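Long-range contacts in 2L protein (Yaba-like disease virus, PDB 3IT8), which is a poxvirus glycoprotein with an MHC class I-like fold that probably binds and neutralises host tumour necrosis factor: residues D23-Q28 against D169-A174; M198-T203 against T214-S219; F250-K255 against Y263-L268; Q278-V283 against A290-C295. All coordinates share one frame; numbering follows the deposited sequence.

Contact 1. Residues D23-Q28 against D169-A174; sequences DHYNDQ and DYQKMA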
loop_
_atom_site.group_PDB
_atom_site.type_symbol
_atom_site.label_atom_id
_atom_site.label_comp_id
_atom_site.label_asym_id
_atom_site.label_seq_id
_atom_site.Cartn_x
_atom_site.Cartn_y
_atom_site.Cartn_z
ATOM N N ASP D 23 -1.380 34.701 -25.499
ATOM C CA ASP D 23 -1.092 33.338 -25.068
ATOM C C ASP D 23 0.244 32.977 -25.736
ATOM O O ASP D 23 0.328 32.878 -26.961
ATOM C CB ASP D 23 -2.182 32.395 -25.560
ATOM C CG ASP D 23 -2.000 30.980 -25.053
ATOM O OD1 ASP D 23 -0.848 30.560 -24.851
ATOM O OD2 ASP D 23 -3.009 30.269 -24.870
ATOM N N HIS D 24 1.290 32.793 -24.942
ATOM C CA HIS D 24 2.605 32.455 -25.488
ATOM C C HIS D 24 3.149 31.121 -24.992
ATOM O O HIS D 24 3.238 30.880 -23.780
ATOM C CB HIS D 24 3.628 33.530 -25.133
ATOM C CG HIS D 24 3.486 34.791 -25.917
ATOM N ND1 HIS D 24 3.858 34.889 -27.237
ATOM C CD2 HIS D 24 3.053 36.021 -25.554
ATOM C CE1 HIS D 24 3.666 36.125 -27.657
ATOM N NE2 HIS D 24 3.178 36.833 -26.654
ATOM N N TYR D 25 3.499 30.247 -25.931
ATOM C CA TYR D 25 4.120 28.959 -25.600
ATOM C C TYR D 25 5.589 29.208 -25.957
ATOM O O TYR D 25 5.913 29.384 -27.132
ATOM C CB TYR D 25 3.571 27.842 -26.463
ATOM C CG TYR D 25 4.270 26.552 -26.185
ATOM C CD1 TYR D 25 4.103 25.899 -24.963
ATOM C CD2 TYR D 25 5.157 26.007 -27.107
ATOM C CE1 TYR D 25 4.808 24.735 -24.664
ATOM C CE2 TYR D 25 5.868 24.840 -26.817
ATOM C CZ TYR D 25 5.687 24.214 -25.594
ATOM O OH TYR D 25 6.391 23.071 -25.303
ATOM N N ASN D 26 6.475 29.232 -24.962
ATOM C CA ASN D 26 7.883 29.555 -25.220
ATOM C C ASN D 26 7.792 30.961 -25.784
ATOM O O ASN D 26 7.059 31.783 -25.243
ATOM C CB ASN D 26 8.513 28.621 -26.254
ATOM C CG ASN D 26 8.813 27.253 -25.693
ATOM O OD1 ASN D 26 8.747 27.039 -24.486
ATOM N ND2 ASN D 26 9.160 26.318 -26.568
ATOM N N ASP D 27 8.507 31.243 -26.865
ATOM C CA ASP D 27 8.428 32.573 -27.461
ATOM C C ASP D 27 7.446 32.597 -28.632
ATOM O O ASP D 27 7.440 33.543 -29.409
ATOM C CB ASP D 27 9.813 33.061 -27.921
ATOM C CG ASP D 27 10.504 32.095 -28.878
ATOM O OD1 ASP D 27 9.906 31.048 -29.243
ATOM O OD2 ASP D 27 11.662 32.389 -29.271
ATOM N N GLN D 28 6.609 31.564 -28.740
ATOM C CA GLN D 28 5.640 31.455 -29.834
ATOM C C GLN D 28 4.231 31.978 -29.518
ATOM O O GLN D 28 3.542 31.456 -28.640
ATOM C CB GLN D 28 5.493 29.998 -30.265
ATOM C CG GLN D 28 6.770 29.315 -30.614
ATOM C CD GLN D 28 7.480 29.983 -31.759
ATOM O OE1 GLN D 28 8.452 30.721 -31.555
ATOM N NE2 GLN D 28 7.001 29.734 -32.980
ATOM N N ASP D 169 -0.233 19.850 -23.355
ATOM C CA ASP D 169 -0.966 19.727 -24.607
ATOM C C ASP D 169 -0.329 20.637 -25.662
ATOM O O ASP D 169 -0.247 20.277 -26.840
ATOM C CB ASP D 169 -2.437 20.102 -24.421
ATOM C CG ASP D 169 -3.206 19.073 -23.610
ATOM O OD1 ASP D 169 -3.017 17.861 -23.865
ATOM O OD2 ASP D 169 -4.010 19.477 -22.732
ATOM N N TYR D 170 0.122 21.816 -25.239
ATOM C CA TYR D 170 0.757 22.740 -26.163
ATOM C C TYR D 170 2.002 22.074 -26.724
ATOM O O TYR D 170 2.232 22.066 -27.941
ATOM C CB TYR D 170 1.158 24.041 -25.463
ATOM C CG TYR D 170 0.012 24.998 -25.180
ATOM C CD1 TYR D 170 -0.933 24.720 -24.196
ATOM C CD2 TYR D 170 -0.111 26.199 -25.875
ATOM C CE1 TYR D 170 -1.961 25.614 -23.906
ATOM C CE2 TYR D 170 -1.138 27.097 -25.589
ATOM C CZ TYR D 170 -2.053 26.794 -24.602
ATOM O OH TYR D 170 -3.050 27.680 -24.282
ATOM N N GLN D 171 2.803 21.510 -25.822
ATOM C CA GLN D 171 4.031 20.851 -26.202
ATOM C C GLN D 171 3.791 19.810 -27.282
ATOM O O GLN D 171 4.519 19.770 -28.271
ATOM C CB GLN D 171 4.676 20.208 -24.992
ATOM C CG GLN D 171 5.944 19.494 -25.333
ATOM C CD GLN D 171 6.661 18.989 -24.114
ATOM O OE1 GLN D 171 6.071 18.299 -23.269
ATOM N NE2 GLN D 171 7.949 19.326 -24.004
ATOM N N LYS D 172 2.773 18.971 -27.101
ATOM C CA LYS D 172 2.447 17.940 -28.091
ATOM C C LYS D 172 2.190 18.530 -29.471
ATOM O O LYS D 172 2.766 18.085 -30.462
ATOM C CB LYS D 172 1.202 17.156 -27.690
ATOM C CG LYS D 172 1.424 16.114 -26.642
ATOM C CD LYS D 172 0.195 15.238 -26.500
ATOM C CE LYS D 172 0.413 14.154 -25.434
ATOM N NZ LYS D 172 -0.685 13.140 -25.377
ATOM N N MET D 173 1.317 19.529 -29.536
ATOM C CA MET D 173 0.986 20.143 -30.808
ATOM C C MET D 173 2.075 21.032 -31.358
ATOM O O MET D 173 2.035 21.401 -32.517
ATOM C CB MET D 173 -0.306 20.933 -30.676
ATOM C CG MET D 173 -1.486 20.050 -30.345
ATOM S SD MET D 173 -3.051 20.913 -30.159
ATOM C CE MET D 173 -3.086 21.196 -28.444
ATOM N N ALA D 174 3.056 21.377 -30.542
ATOM C CA ALA D 174 4.115 22.243 -31.021
ATOM C C ALA D 174 5.314 21.457 -31.534
ATOM O O ALA D 174 6.063 21.954 -32.375
ATOM C CB ALA D 174 4.552 23.196 -29.904
#
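Tyr25 and Tyr170 meet where the last turns of helix 148-174 lie over the eight-stranded sheet of an MHC-like platform. Strand 23-25 and helix 169-174 run 65° apart, with their axes 10.3 Å from each other, so the gap is bridged mainly by side chains, with Tyr25 reaching the helix backbone itself. Tyr25 has CG anti to its backbone N (chi1 176°), and the ring beyond it lies against the helix. Its CD1 lies 3.5 Å from Tyr170 CB, and the carbonyl carbon of Tyr170 sits over one face. Farther along the ring, Tyr25 CE2 touches Ala174 CB at 3.7 Å, and Tyr25 OH ends 3.4 Å from Gln171 CB. The two tyrosine side chains slide past each other in opposite directions, and the Tyr170 hydroxyl ends at the sheet. There it meets Asp23 tip to tip and donates a hydrogen bond to the carboxylate, Tyr170 OH to Asp23 OD2 at 2.7 Å, although the place of OD2 is less sure. The carboxylate and ring planes are 41° apart. Tyr5 and Thr59 also bond to Tyr170 OH, and Tyr64 to Asp23 OD2, making a buried polar cluster beside the Tyr25 packing. After Tyr25 the strand reverses through a type II' turn ending at Gln28. A long helix laid across an antiparallel sheet in this way is the architecture of the MHC class I platform.

Contact 2. Residues M198-T203 against T214-S219; sequences MTLECT and TKWIES
Trp216 pushes the benzo end of its indole between Leu200 and Cys202. Atom CZ2 of Trp216 lies 3.3 Å from Cys202 CB, and the neighbouring CH2 of the same ring is 3.7 Å from that carbon. Two residues earlier on the same strand, Leu200 CB packs 3.8 Å from Trp216 CZ3, the two side chains crossing obliquely, and Leu200 CD1 follows at 4.1 Å from CZ3. The backbone between them takes part as well: Cys202 N lies in the plane of the indole, at its edge, 3.8 Å from Trp216 CZ2. The sulfur stands off at an angle, Cys202 SG being 5.2 Å from the centroid of the six-membered ring and 41° from the ring normal, a sulfur-aromatic contact of oblique type. That sulfur is joined to Cys281, and a tryptophan packed on the disulfide that ties the two sheets together is the hallmark of the immunoglobulin fold. Strands 198-203 and 214-218 belong to opposite sheets here, their axes 9.9 Å apart. In Trp216, CG is anti to the carbonyl carbon (chi1 -69°), and the indole beyond it spans the gap between the sheets. At the other end of the ring system, the buried Trp216 NE1 is satisfied by a hydrogen bond to Asp267 OD2. Asp267 also bonds through its backbone to Cys202, which ties the indole's polar partner to the very strand the ring packs on. Val188 and Val269 touch Trp216 from the facing sheet, and Pro279 does so from the strand beside it.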
loop_
_atom_site.group_PDB
_atom_site.type_symbol
_atom_site.label_atom_id
_atom_site.label_comp_id
_atom_site.label_asym_id
_atom_site.label_seq_id
_atom_site.Cartn_x
_atom_site.Cartn_y
_atom_site.Cartn_z
ATOM N N MET D 198 35.835 40.048 -5.492
ATOM C CA MET D 198 35.669 39.211 -6.681
ATOM C C MET D 198 34.253 39.193 -7.272
ATOM O O MET D 198 33.267 39.421 -6.569
ATOM C CB MET D 198 36.111 37.782 -6.362
ATOM C CG MET D 198 35.957 36.812 -7.514
ATOM S SD MET D 198 36.617 35.191 -7.132
ATOM C CE MET D 198 38.188 35.247 -8.052
ATOM N N THR D 199 34.168 38.922 -8.574
ATOM C CA THR D 199 32.888 38.860 -9.275
ATOM C C THR D 199 32.830 37.624 -10.179
ATOM O O THR D 199 33.772 37.330 -10.922
ATOM C CB THR D 199 32.651 40.137 -10.135
ATOM O OG1 THR D 199 31.257 40.445 -10.143
ATOM C CG2 THR D 199 33.109 39.934 -11.589
ATOM N N LEU D 200 31.724 36.893 -10.108
ATOM C CA LEU D 200 31.562 35.704 -10.932
ATOM C C LEU D 200 30.523 35.946 -12.009
ATOM O O LEU D 200 29.471 36.531 -11.754
ATOM C CB LEU D 200 31.174 34.511 -10.066
ATOM C CG LEU D 200 32.389 33.922 -9.352
ATOM C CD1 LEU D 200 31.963 32.936 -8.295
ATOM C CD2 LEU D 200 33.279 33.258 -10.387
ATOM N N GLU D 201 30.830 35.503 -13.219
ATOM C CA GLU D 201 29.933 35.692 -14.337
ATOM C C GLU D 201 29.684 34.387 -15.064
ATOM O O GLU D 201 30.596 33.819 -15.673
ATOM C CB GLU D 201 30.531 36.699 -15.306
ATOM C CG GLU D 201 29.655 36.987 -16.492
ATOM C CD GLU D 201 30.337 37.896 -17.483
ATOM O OE1 GLU D 201 30.760 38.998 -17.074
ATOM O OE2 GLU D 201 30.455 37.509 -18.666
ATOM N N CYS D 202 28.439 33.924 -15.003
ATOM C CA CYS D 202 28.025 32.689 -15.660
ATOM C C CYS D 202 27.406 33.099 -16.983
ATOM O O CYS D 202 26.460 33.870 -16.996
ATOM C CB CYS D 202 26.980 31.980 -14.802
ATOM S SG CYS D 202 26.644 30.247 -15.224
ATOM N N THR D 203 27.946 32.621 -18.098
ATOM C CA THR D 203 27.367 32.979 -19.385
ATOM C C THR D 203 26.957 31.729 -20.144
ATOM O O THR D 203 27.757 30.809 -20.358
ATOM C CB THR D 203 28.334 33.784 -20.257
ATOM O OG1 THR D 203 28.877 32.930 -21.265
ATOM C CG2 THR D 203 29.458 34.362 -19.423
ATOM N N THR D 214 19.232 30.033 -13.331
ATOM C CA THR D 214 20.553 29.840 -12.806
ATOM C C THR D 214 20.565 29.894 -11.284
ATOM O O THR D 214 19.904 30.747 -10.670
ATOM C CB THR D 214 21.464 30.928 -13.393
ATOM O OG1 THR D 214 22.716 30.358 -13.735
ATOM C CG2 THR D 214 21.688 32.049 -12.404
ATOM N N LYS D 215 21.315 28.971 -10.685
ATOM C CA LYS D 215 21.467 28.908 -9.228
ATOM C C LYS D 215 22.936 28.935 -8.835
ATOM O O LYS D 215 23.748 28.184 -9.372
ATOM C CB LYS D 215 20.832 27.634 -8.651
ATOM C CG LYS D 215 19.331 27.630 -8.656
ATOM C CD LYS D 215 18.761 26.477 -7.868
ATOM C CE LYS D 215 17.253 26.644 -7.739
ATOM N NZ LYS D 215 16.651 25.744 -6.708
ATOM N N TRP D 216 23.267 29.817 -7.903
ATOM C CA TRP D 216 24.633 29.915 -7.399
ATOM C C TRP D 216 24.713 29.214 -6.049
ATOM O O TRP D 216 24.063 29.621 -5.083
ATOM C CB TRP D 216 25.066 31.377 -7.261
ATOM C CG TRP D 216 25.239 32.042 -8.574
ATOM C CD1 TRP D 216 24.292 32.719 -9.274
ATOM C CD2 TRP D 216 26.420 32.041 -9.388
ATOM N NE1 TRP D 216 24.805 33.144 -10.476
ATOM C CE2 TRP D 216 26.111 32.740 -10.573
ATOM C CE3 TRP D 216 27.709 31.515 -9.232
ATOM C CZ2 TRP D 216 27.046 32.932 -11.602
ATOM C CZ3 TRP D 216 28.638 31.704 -10.256
ATOM C CH2 TRP D 216 28.300 32.407 -11.425
ATOM N N ILE D 217 25.514 28.154 -5.995
ATOM C CA ILE D 217 25.669 27.369 -4.776
ATOM C C ILE D 217 27.131 27.215 -4.370
ATOM O O ILE D 217 27.984 26.912 -5.205
ATOM C CB ILE D 217 25.067 25.977 -4.974
ATOM C CG1 ILE D 217 23.605 26.103 -5.412
ATOM C CG2 ILE D 217 25.173 25.191 -3.706
ATOM C CD1 ILE D 217 22.968 24.799 -5.785
ATOM N N GLU D 218 27.424 27.424 -3.091
ATOM C CA GLU D 218 28.792 27.285 -2.615
ATOM C C GLU D 218 29.253 25.858 -2.904
ATOM O O GLU D 218 28.536 24.901 -2.609
ATOM C CB GLU D 218 28.861 27.613 -1.127
ATOM C CG GLU D 218 28.828 29.109 -0.872
ATOM C CD GLU D 218 28.636 29.462 0.587
ATOM O OE1 GLU D 218 29.351 28.895 1.441
ATOM O OE2 GLU D 218 27.772 30.319 0.880
ATOM N N SER D 219 30.440 25.720 -3.493
ATOM C CA SER D 219 30.979 24.408 -3.861
ATOM C C SER D 219 31.095 23.371 -2.741
ATOM O O SER D 219 31.109 22.165 -3.010
ATOM C CB SER D 219 32.340 24.575 -4.532
ATOM O OG SER D 219 33.242 25.224 -3.663
#

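Contact 3. Residues F250-K255 against Y263-L268; sequences FPWNIK and YSLTDL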
loop_
_atom_site.group_PDB
_atom_site.type_symbol
_atom_site.label_atom_id
_atom_site.label_comp_id
_atom_site.label_asym_id
_atom_site.label_seq_id
_atom_site.Cartn_x
_atom_site.Cartn_y
_atom_site.Cartn_z
ATOM N N PHE D 250 11.047 38.292 -13.623
ATOM C CA PHE D 250 12.386 38.175 -13.067
ATOM C C PHE D 250 13.431 38.653 -14.073
ATOM O O PHE D 250 13.437 38.218 -15.228
ATOM C CB PHE D 250 12.676 36.733 -12.678
ATOM C CG PHE D 250 13.763 36.607 -11.672
ATOM C CD1 PHE D 250 13.528 36.922 -10.338
ATOM C CD2 PHE D 250 15.043 36.241 -12.057
ATOM C CE1 PHE D 250 14.558 36.878 -9.401
ATOM C CE2 PHE D 250 16.080 36.194 -11.126
ATOM C CZ PHE D 250 15.831 36.515 -9.795
ATOM N N PRO D 251 14.339 39.545 -13.642
ATOM C CA PRO D 251 15.415 40.127 -14.455
ATOM C C PRO D 251 16.507 39.142 -14.852
ATOM O O PRO D 251 17.375 38.816 -14.044
ATOM C CB PRO D 251 15.989 41.222 -13.557
ATOM C CG PRO D 251 14.935 41.446 -12.532
ATOM C CD PRO D 251 14.393 40.079 -12.275
ATOM N N TRP D 252 16.463 38.656 -16.083
ATOM C CA TRP D 252 17.491 37.747 -16.567
ATOM C C TRP D 252 18.111 38.473 -17.750
ATOM O O TRP D 252 17.397 38.958 -18.624
ATOM C CB TRP D 252 16.894 36.411 -17.037
ATOM C CG TRP D 252 16.466 35.470 -15.943
ATOM C CD1 TRP D 252 15.212 34.997 -15.728
ATOM C CD2 TRP D 252 17.298 34.864 -14.942
ATOM N NE1 TRP D 252 15.201 34.136 -14.664
ATOM C CE2 TRP D 252 16.468 34.034 -14.160
ATOM C CE3 TRP D 252 18.662 34.944 -14.629
ATOM C CZ2 TRP D 252 16.953 33.282 -13.080
ATOM C CZ3 TRP D 252 19.147 34.194 -13.548
ATOM C CH2 TRP D 252 18.292 33.377 -12.790
ATOM N N ASN D 253 19.434 38.560 -17.782
ATOM C CA ASN D 253 20.087 39.239 -18.885
ATOM C C ASN D 253 20.113 38.323 -20.107
ATOM O O ASN D 253 21.144 37.726 -20.448
ATOM C CB ASN D 253 21.496 39.640 -18.479
ATOM C CG ASN D 253 22.024 40.780 -19.299
ATOM O OD1 ASN D 253 22.314 40.633 -20.487
ATOM N ND2 ASN D 253 22.142 41.936 -18.677
ATOM N N ILE D 254 18.954 38.203 -20.751
ATOM C CA ILE D 254 18.819 37.371 -21.943
ATOM C C ILE D 254 18.582 38.252 -23.162
ATOM O O ILE D 254 17.873 39.247 -23.084
ATOM C CB ILE D 254 17.633 36.391 -21.819
ATOM C CG1 ILE D 254 17.783 35.573 -20.546
ATOM C CG2 ILE D 254 17.599 35.436 -23.007
ATOM C CD1 ILE D 254 16.728 34.497 -20.388
ATOM N N LYS D 255 19.190 37.889 -24.281
ATOM C CA LYS D 255 19.021 38.626 -25.522
ATOM C C LYS D 255 18.951 37.561 -26.593
ATOM O O LYS D 255 19.644 36.544 -26.504
ATOM C CB LYS D 255 20.220 39.533 -25.792
ATOM C CG LYS D 255 20.431 40.627 -24.767
ATOM C CD LYS D 255 21.492 41.615 -25.243
ATOM C CE LYS D 255 21.811 42.659 -24.181
ATOM N NZ LYS D 255 22.452 42.050 -22.981
ATOM N N TYR D 263 18.898 31.870 -28.033
ATOM C CA TYR D 263 19.073 32.983 -27.087
ATOM C C TYR D 263 20.350 32.826 -26.270
ATOM O O TYR D 263 20.917 31.732 -26.185
ATOM C CB TYR D 263 17.916 33.067 -26.093
ATOM C CG TYR D 263 16.585 33.412 -26.690
ATOM C CD1 TYR D 263 15.914 32.512 -27.517
ATOM C CD2 TYR D 263 16.002 34.648 -26.455
ATOM C CE1 TYR D 263 14.696 32.837 -28.102
ATOM C CE2 TYR D 263 14.784 34.988 -27.031
ATOM C CZ TYR D 263 14.137 34.080 -27.853
ATOM O OH TYR D 263 12.926 34.415 -28.422
ATOM N N SER D 264 20.785 33.921 -25.653
ATOM C CA SER D 264 21.993 33.914 -24.835
ATOM C C SER D 264 21.739 34.641 -23.524
ATOM O O SER D 264 20.923 35.559 -23.459
ATOM C CB SER D 264 23.165 34.564 -25.575
ATOM O OG SER D 264 23.678 33.699 -26.570
ATOM N N LEU D 265 22.448 34.226 -22.479
ATOM C CA LEU D 265 22.284 34.808 -21.156
ATOM C C LEU D 265 23.605 35.084 -20.448
ATOM O O LEU D 265 24.607 34.387 -20.664
ATOM C CB LEU D 265 21.457 33.856 -20.303
ATOM C CG LEU D 265 21.714 33.917 -18.799
ATOM C CD1 LEU D 265 21.017 35.131 -18.212
ATOM C CD2 LEU D 265 21.222 32.648 -18.148
ATOM N N THR D 266 23.591 36.096 -19.588
ATOM C CA THR D 266 24.767 36.462 -18.811
ATOM C C THR D 266 24.344 36.766 -17.393
ATOM O O THR D 266 23.643 37.738 -17.170
ATOM C CB THR D 266 25.454 37.709 -19.378
ATOM O OG1 THR D 266 26.100 37.371 -20.607
ATOM C CG2 THR D 266 26.486 38.243 -18.405
ATOM N N ASP D 267 24.762 35.943 -16.435
ATOM C CA ASP D 267 24.390 36.172 -15.044
ATOM C C ASP D 267 25.610 36.489 -14.196
ATOM O O ASP D 267 26.556 35.710 -14.143
ATOM C CB ASP D 267 23.661 34.955 -14.479
ATOM C CG ASP D 267 22.971 35.259 -13.170
ATOM O OD1 ASP D 267 22.239 36.269 -13.110
ATOM O OD2 ASP D 267 23.148 34.500 -12.200
ATOM N N LEU D 268 25.575 37.633 -13.525
ATOM C CA LEU D 268 26.692 38.080 -12.696
ATOM C C LEU D 268 26.418 37.915 -11.198
ATOM O O LEU D 268 25.267 37.919 -10.773
ATOM C CB LEU D 268 26.993 39.549 -13.005
ATOM C CG LEU D 268 28.389 40.070 -12.668
ATOM C CD1 LEU D 268 29.401 39.358 -13.555
ATOM C CD2 LEU D 268 28.455 41.569 -12.883
#
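Three backbone hydrogen bonds join residues 253-255 to 264-266. Lys255 and Ser264 form the hydrogen-bonded antiparallel pair: Lys255 N reaches Ser264 O at 3.0 Å, and Ser264 N returns to Lys255 O at the same length. Thr266 N bonds to Asn253 O at 3.1 Å, tilted 22° from the carbonyl plane. Between them, Ile254 and Leu265 are a non-hydrogen-bonded pair, each CA giving a CA-H...O contact to the facing strand. The chain enters this pairing through an inverse gamma turn centred on Asn253, and the short strand 254-255 is an outermost strand of the four-stranded sheet of the Ig-like domain, consistent with strands D and E of a C1-type fold. Among apolar contacts, Ile254 CG1 meets Leu265 CD1 at 4.0 Å, while the Ile254 and Tyr263 side chains cross at about a right angle, Ile254 CG2 coming within 3.9 Å of Tyr263 CD2. Among the polar side chains, Asp267 OD1 lies at the edge of the Trp252 indole, 3.7 Å from CZ3, whereas its OD2 accepts a hydrogen bond from Trp216 NE1; Tyr263 OH bonds to Asp27 of the platform. Lys255 NZ curls back to Asn253 OD1 in a weak hydrogen bond.

Contact 4. Residues Q278-V283 against A290-C295; sequences QPVCVV and AQVYTC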
loop_
_atom_site.group_PDB
_atom_site.type_symbol
_atom_site.label_atom_id
_atom_site.label_comp_id
_atom_site.label_asym_id
_atom_site.label_seq_id
_atom_site.Cartn_x
_atom_site.Cartn_y
_atom_site.Cartn_z
ATOM N N GLN D 278 33.076 29.890 -2.424
ATOM C CA GLN D 278 33.052 30.385 -3.795
ATOM C C GLN D 278 31.974 29.617 -4.536
ATOM O O GLN D 278 32.110 28.419 -4.786
ATOM C CB GLN D 278 34.388 30.176 -4.499
ATOM C CG GLN D 278 34.378 30.731 -5.908
ATOM C CD GLN D 278 35.656 30.460 -6.657
ATOM O OE1 GLN D 278 35.961 29.316 -6.999
ATOM N NE2 GLN D 278 36.419 31.514 -6.916
ATOM N N PRO D 279 30.890 30.306 -4.915
ATOM C CA PRO D 279 29.805 29.639 -5.623
ATOM C C PRO D 279 30.221 29.008 -6.937
ATOM O O PRO D 279 31.235 29.374 -7.542
ATOM C CB PRO D 279 28.792 30.759 -5.820
ATOM C CG PRO D 279 29.667 31.931 -6.047
ATOM C CD PRO D 279 30.705 31.767 -4.957
ATOM N N VAL D 280 29.417 28.034 -7.340
ATOM C CA VAL D 280 29.577 27.318 -8.582
ATOM C C VAL D 280 28.254 27.619 -9.304
ATOM O O VAL D 280 27.219 27.824 -8.663
ATOM C CB VAL D 280 29.737 25.821 -8.322
ATOM C CG1 VAL D 280 28.513 25.272 -7.625
ATOM C CG2 VAL D 280 29.959 25.117 -9.611
ATOM N N CYS D 281 28.273 27.678 -10.624
ATOM C CA CYS D 281 27.056 27.997 -11.346
ATOM C C CYS D 281 26.281 26.753 -11.779
ATOM O O CYS D 281 26.822 25.887 -12.469
ATOM C CB CYS D 281 27.392 28.851 -12.577
ATOM S SG CYS D 281 25.935 29.469 -13.479
ATOM N N VAL D 282 25.018 26.661 -11.358
ATOM C CA VAL D 282 24.163 25.542 -11.755
ATOM C C VAL D 282 23.145 26.082 -12.755
ATOM O O VAL D 282 22.352 26.960 -12.427
ATOM C CB VAL D 282 23.400 24.931 -10.572
ATOM C CG1 VAL D 282 22.722 23.654 -11.024
ATOM C CG2 VAL D 282 24.354 24.640 -9.418
ATOM N N VAL D 283 23.177 25.550 -13.972
ATOM C CA VAL D 283 22.290 25.979 -15.051
ATOM C C VAL D 283 21.137 25.031 -15.322
ATOM O O VAL D 283 21.357 23.858 -15.624
ATOM C CB VAL D 283 23.091 26.144 -16.346
ATOM C CG1 VAL D 283 22.165 26.338 -17.523
ATOM C CG2 VAL D 283 24.039 27.318 -16.203
ATOM N N ALA D 290 20.085 19.751 -15.576
ATOM C CA ALA D 290 20.722 20.645 -14.616
ATOM C C ALA D 290 22.207 20.326 -14.520
ATOM O O ALA D 290 22.590 19.297 -13.960
ATOM C CB ALA D 290 20.074 20.514 -13.259
ATOM N N GLN D 291 23.043 21.200 -15.079
ATOM C CA GLN D 291 24.492 21.008 -15.050
ATOM C C GLN D 291 25.225 22.022 -14.182
ATOM O O GLN D 291 24.810 23.175 -14.061
ATOM C CB GLN D 291 25.073 21.058 -16.448
ATOM C CG GLN D 291 25.132 19.718 -17.113
ATOM C CD GLN D 291 26.127 19.705 -18.259
ATOM O OE1 GLN D 291 27.280 20.127 -18.097
ATOM N NE2 GLN D 291 25.694 19.219 -19.426
ATOM N N VAL D 292 26.326 21.580 -13.573
ATOM C CA VAL D 292 27.114 22.451 -12.712
ATOM C C VAL D 292 28.359 22.927 -13.459
ATOM O O VAL D 292 28.959 22.176 -14.235
ATOM C CB VAL D 292 27.529 21.721 -11.430
ATOM C CG1 VAL D 292 27.986 22.725 -10.395
ATOM C CG2 VAL D 292 26.368 20.900 -10.900
ATOM N N TYR D 293 28.724 24.190 -13.251
ATOM C CA TYR D 293 29.891 24.785 -13.910
ATOM C C TYR D 293 30.723 25.578 -12.911
ATOM O O TYR D 293 30.187 26.320 -12.087
ATOM C CB TYR D 293 29.451 25.684 -15.057
ATOM C CG TYR D 293 28.646 24.961 -16.107
ATOM C CD1 TYR D 293 27.251 24.888 -16.025
ATOM C CD2 TYR D 293 29.273 24.341 -17.184
ATOM C CE1 TYR D 293 26.496 24.212 -17.005
ATOM C CE2 TYR D 293 28.535 23.662 -18.161
ATOM C CZ TYR D 293 27.149 23.606 -18.067
ATOM O OH TYR D 293 26.424 22.971 -19.043
ATOM N N THR D 294 32.042 25.446 -13.007
ATOM C CA THR D 294 32.926 26.104 -12.045
ATOM C C THR D 294 33.915 27.140 -12.556
ATOM O O THR D 294 33.729 27.758 -13.602
ATOM C CB THR D 294 33.751 25.047 -11.286
ATOM O OG1 THR D 294 34.492 24.266 -12.232
ATOM C CG2 THR D 294 32.852 24.127 -10.482
ATOM N N CYS D 295 34.967 27.292 -11.752
ATOM C CA CYS D 295 36.130 28.174 -11.930
ATOM C C CYS D 295 35.980 29.688 -11.972
ATOM O O CYS D 295 35.034 30.236 -12.524
ATOM C CB CYS D 295 36.992 27.715 -13.118
ATOM S SG CYS D 295 36.169 27.634 -14.730
#
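Cys281 and Val283 pair with Tyr293 and Gln291 as the hydrogen-bonded positions of an antiparallel hairpin, with Val282 facing Val292 at the non-hydrogen-bonded position between them. In the Ig-like domain this hairpin is consistent with strands F and G, strand 279-284 lying between 213-218 and 291-293. Tyr293 N bonds to Cys281 O at 2.7 Å, Val283 N to Gln291 O at 2.9 Å and Gln291 N to Val283 O at 3.2 Å; Cys281 N also bonds to Tyr293 O, whose place is less sure.

Side chains divide between the two faces. Cys281, Val283 and Tyr293 share the face turned to the other sheet, as does Gln291, whose amide end heads off from the partner strand. Here Tyr293 packs on Val186 and Val188. With SG anti to its backbone N (chi1 -174°), Cys281 closes the disulfide to Cys202. Val282 and Val292 occupy the opposite face, with Val282 CG2 4.2 Å from Val292 CG1, and the loop residues Tyr228 and Phe222 lie against them. The fit of Val280 CG2 against this strand is doubtful in the model. Beyond the paired residues, the chain reaches Cys295, which is disulfide-bonded to Cys299. The Tyr293 ring and Val283 cross at a slant, Tyr293 CE1 4.0 Å from Val283 CB. The ring's edge, meanwhile, meets the backbone of the partner strand, where Cys281 O lies near the ring plane, 3.7 Å from Tyr293 CD1.

In the fold
Contacts 2, 3 and 4 all belong to the Ig-like domain, and contact 1 to the platform. Contacts 1 and 2 are buried and rely on side chains bridging layers, helix to sheet in one and sheet to sheet in the other; contacts 3 and 4 are partly buried hairpins held by backbone hydrogen bonds. Contacts 2 and 4 lie closest, their centres about 6 Å apart, sharing the Cys202-Cys281 disulfide and neighbouring strands 213-218 and 279-284. Contact 3 meets contact 2 through Asp267, but its nearest atoms stay about 6 Å from contact 4. Between the platform and the Ig-like part, Asp27 and Tyr263 join contacts 1 and 3 by a probable hydrogen bond.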